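Local coordinates for protein endoglucanase A (Clostridium acetobutylicum, PDB 3IK2) that is a family 44 endo-1,4-beta-glucanase that probably hydrolyses internal beta-1,4-glucosidic bonds of cellulose and related glucans, at residues 83-88 / 157-162. Numbering follows the deposited sequence.
Sequences VYTAFH and NYLVNK. With ACT (acetate ion), chain I.
Thr-85 has its CG2 anti to its own carbonyl carbon and its OG1 between the backbone N and that carbonyl (chi1 67°), which turns the methyl toward segment 157-162 of helix 152-163; there Tyr-158 and Lys-162, one helical turn apart, both hold CG anti to N, and this brings their side chains out to meet it. CG2 meets CD of Lys-162 at 3.6 Å, the lysine's aliphatic chain passing across the threonine at about a right angle. The same methyl lies in the plane of the Tyr-158 ring, 3.9 Å from CE2, and so touches the ring at its edge. Leu-159 supplies the third wall: its CB does not point at the other helix, but CD2 reaches within 4.0 Å of Thr-85 CG2 and 4.1 Å of Tyr-84 CB.

The hydroxyl of Thr-85 is bridged to the neighbouring helix by water. A water lies 2.7 Å from OG1, hydrogen-bonded to it, and OH of Tyr-158 donates to the same water at 2.9 Å, so two hydroxyls are linked beside the apolar contact; OG1 also has a weak bond to the carbonyl of Ala-81. Tyr-84 turns its polar end elsewhere: its OH is bonded to the carbonyl of Thr-102 in the barrel strand 99-103, and its ring stacks on Tyr-45. Beyond the methyl, Lys-162 bends at chi4, and its NZ makes a long, weak ion pair with Asp-89.

The pairing thus illustrates how a small branched residue can serve two helices whose segment axes approach to 11.3 Å at their closest: a methyl for packing, a hydroxyl for water. The two segment axes run in roughly the same direction, 37° apart, as in neighbouring outer helices of a (beta/alpha)8 TIM barrel, with parallel strand 99-103 following helix 82-93 and strand 174-177 following helix 152-163.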
loop_
_atom_site.group_PDB
_atom_site.type_symbol
_atom_site.label_atom_id
_atom_site.label_comp_id
_atom_site.label_asym_id
_atom_site.label_seq_id
_atom_site.Cartn_x
_atom_site.Cartn_y
_atom_site.Cartn_z
ATOM N N VAL A 83 10.578 18.845 3.183
ATOM C CA VAL A 83 10.262 17.502 3.626
ATOM C C VAL A 83 10.023 16.580 2.403
ATOM O O VAL A 83 10.585 15.481 2.314
ATOM C CB VAL A 83 9.033 17.510 4.604
ATOM C CG1 VAL A 83 8.446 16.095 4.819
ATOM C CG2 VAL A 83 9.370 18.193 5.968
ATOM N N TYR A 84 9.189 17.046 1.470
ATOM C CA TYR A 84 8.842 16.310 0.233
ATOM C C TYR A 84 10.009 16.225 -0.758
ATOM O O TYR A 84 10.184 15.208 -1.439
ATOM C CB TYR A 84 7.600 16.921 -0.434
ATOM C CG TYR A 84 6.284 16.582 0.262
ATOM C CD1 TYR A 84 5.182 16.164 -0.475
ATOM C CD2 TYR A 84 6.146 16.684 1.647
ATOM C CE1 TYR A 84 3.979 15.869 0.135
ATOM C CE2 TYR A 84 4.954 16.371 2.272
ATOM C CZ TYR A 84 3.872 15.970 1.504
ATOM O OH TYR A 84 2.674 15.682 2.105
ATOM N N THR A 85 10.805 17.285 -0.863
ATOM C CA THR A 85 11.981 17.187 -1.717
ATOM C C THR A 85 13.078 16.275 -1.115
ATOM O O THR A 85 13.705 15.496 -1.833
ATOM C CB THR A 85 12.454 18.575 -2.275
ATOM O OG1 THR A 85 12.937 19.413 -1.223
ATOM C CG2 THR A 85 11.283 19.295 -2.982
ATOM N N ALA A 86 13.258 16.280 0.200
ATOM C CA ALA A 86 14.176 15.296 0.799
ATOM C C ALA A 86 13.660 13.878 0.485
ATOM O O ALA A 86 14.419 13.021 0.033
ATOM C CB ALA A 86 14.314 15.503 2.314
ATOM N N PHE A 87 12.365 13.660 0.731
ATOM C CA PHE A 87 11.699 12.395 0.406
ATOM C C PHE A 87 11.888 11.949 -1.059
ATOM O O PHE A 87 12.413 10.865 -1.314
ATOM C CB PHE A 87 10.211 12.430 0.786
ATOM C CG PHE A 87 9.475 11.181 0.417
ATOM C CD1 PHE A 87 9.557 10.055 1.215
ATOM C CD2 PHE A 87 8.678 11.134 -0.740
ATOM C CE1 PHE A 87 8.876 8.887 0.855
ATOM C CE2 PHE A 87 8.004 9.953 -1.106
ATOM C CZ PHE A 87 8.110 8.844 -0.298
ATOM N N HIS A 88 11.463 12.763 -2.019
ATOM C CA HIS A 88 11.579 12.347 -3.432
ATOM C C HIS A 88 13.020 12.259 -3.929
ATOM O O HIS A 88 13.327 11.439 -4.790
ATOM C CB HIS A 88 10.735 13.205 -4.380
ATOM C CG HIS A 88 10.698 12.667 -5.788
ATOM N ND1 HIS A 88 10.286 11.387 -6.084
ATOM C CD2 HIS A 88 11.018 13.237 -6.974
ATOM C CE1 HIS A 88 10.375 11.183 -7.386
ATOM N NE2 HIS A 88 10.804 12.298 -7.951
ATOM N N ASN A 157 2.902 22.683 -8.204
ATOM C CA ASN A 157 3.694 23.461 -9.149
ATOM C C ASN A 157 5.178 23.555 -8.727
ATOM O O ASN A 157 6.048 23.437 -9.556
ATOM C CB ASN A 157 3.101 24.871 -9.344
ATOM C CG ASN A 157 3.843 25.671 -10.412
ATOM O OD1 ASN A 157 3.656 25.444 -11.619
ATOM N ND2 ASN A 157 4.695 26.607 -9.978
ATOM N N TYR A 158 5.433 23.752 -7.437
ATOM C CA TYR A 158 6.792 23.788 -6.889
ATOM C C TYR A 158 7.494 22.452 -7.131
ATOM O O TYR A 158 8.663 22.411 -7.485
ATOM C CB TYR A 158 6.765 24.111 -5.378
ATOM C CG TYR A 158 8.148 24.110 -4.738
ATOM C CD1 TYR A 158 8.895 25.280 -4.648
ATOM C CD2 TYR A 158 8.710 22.934 -4.250
ATOM C CE1 TYR A 158 10.156 25.284 -4.101
ATOM C CE2 TYR A 158 9.980 22.917 -3.724
ATOM C CZ TYR A 158 10.695 24.096 -3.643
ATOM O OH TYR A 158 11.944 24.083 -3.089
ATOM N N LEU A 159 6.764 21.361 -6.940
ATOM C CA LEU A 159 7.322 20.025 -7.062
ATOM C C LEU A 159 7.643 19.687 -8.515
ATOM O O LEU A 159 8.694 19.124 -8.820
ATOM C CB LEU A 159 6.384 18.977 -6.422
ATOM C CG LEU A 159 6.192 19.065 -4.895
ATOM C CD1 LEU A 159 5.013 18.192 -4.437
ATOM C CD2 LEU A 159 7.468 18.670 -4.128
ATOM N N VAL A 160 6.732 20.041 -9.410
ATOM C CA VAL A 160 6.901 19.794 -10.845
ATOM C C VAL A 160 8.012 20.689 -11.401
ATOM O O VAL A 160 8.779 20.284 -12.284
ATOM C CB VAL A 160 5.564 19.996 -11.605
ATOM C CG1 VAL A 160 5.780 20.012 -13.151
ATOM C CG2 VAL A 160 4.596 18.898 -11.201
ATOM N N ASN A 161 8.093 21.908 -10.881
ATOM C CA ASN A 161 9.188 22.794 -11.261
ATOM C C ASN A 161 10.546 22.156 -10.959
ATOM O O ASN A 161 11.473 22.256 -11.756
ATOM C CB ASN A 161 9.076 24.163 -10.577
ATOM C CG ASN A 161 10.356 25.039 -10.799
ATOM O OD1 ASN A 161 11.357 24.914 -10.065
ATOM N ND2 ASN A 161 10.310 25.896 -11.808
ATOM N N LYS A 162 10.647 21.503 -9.803
ATOM C CA LYS A 162 11.884 20.823 -9.410
ATOM C C LYS A 162 12.145 19.548 -10.207
ATOM O O LYS A 162 13.241 19.337 -10.716
ATOM C CB LYS A 162 11.897 20.566 -7.901
ATOM C CG LYS A 162 13.212 20.026 -7.376
ATOM C CD LYS A 162 13.286 20.235 -5.870
ATOM C CE LYS A 162 14.724 20.419 -5.407
ATOM N NZ LYS A 162 15.634 19.276 -5.744
HETATM C C ACT I . 6.765 29.040 -11.603
HETATM O O ACT I . 6.254 28.021 -12.109
HETATM O OXT ACT I . 6.039 29.724 -10.833
HETATM C CH3 ACT I . 8.186 29.413 -11.903
HETATM O O HOH W 1 12.382 22.023 -1.026
#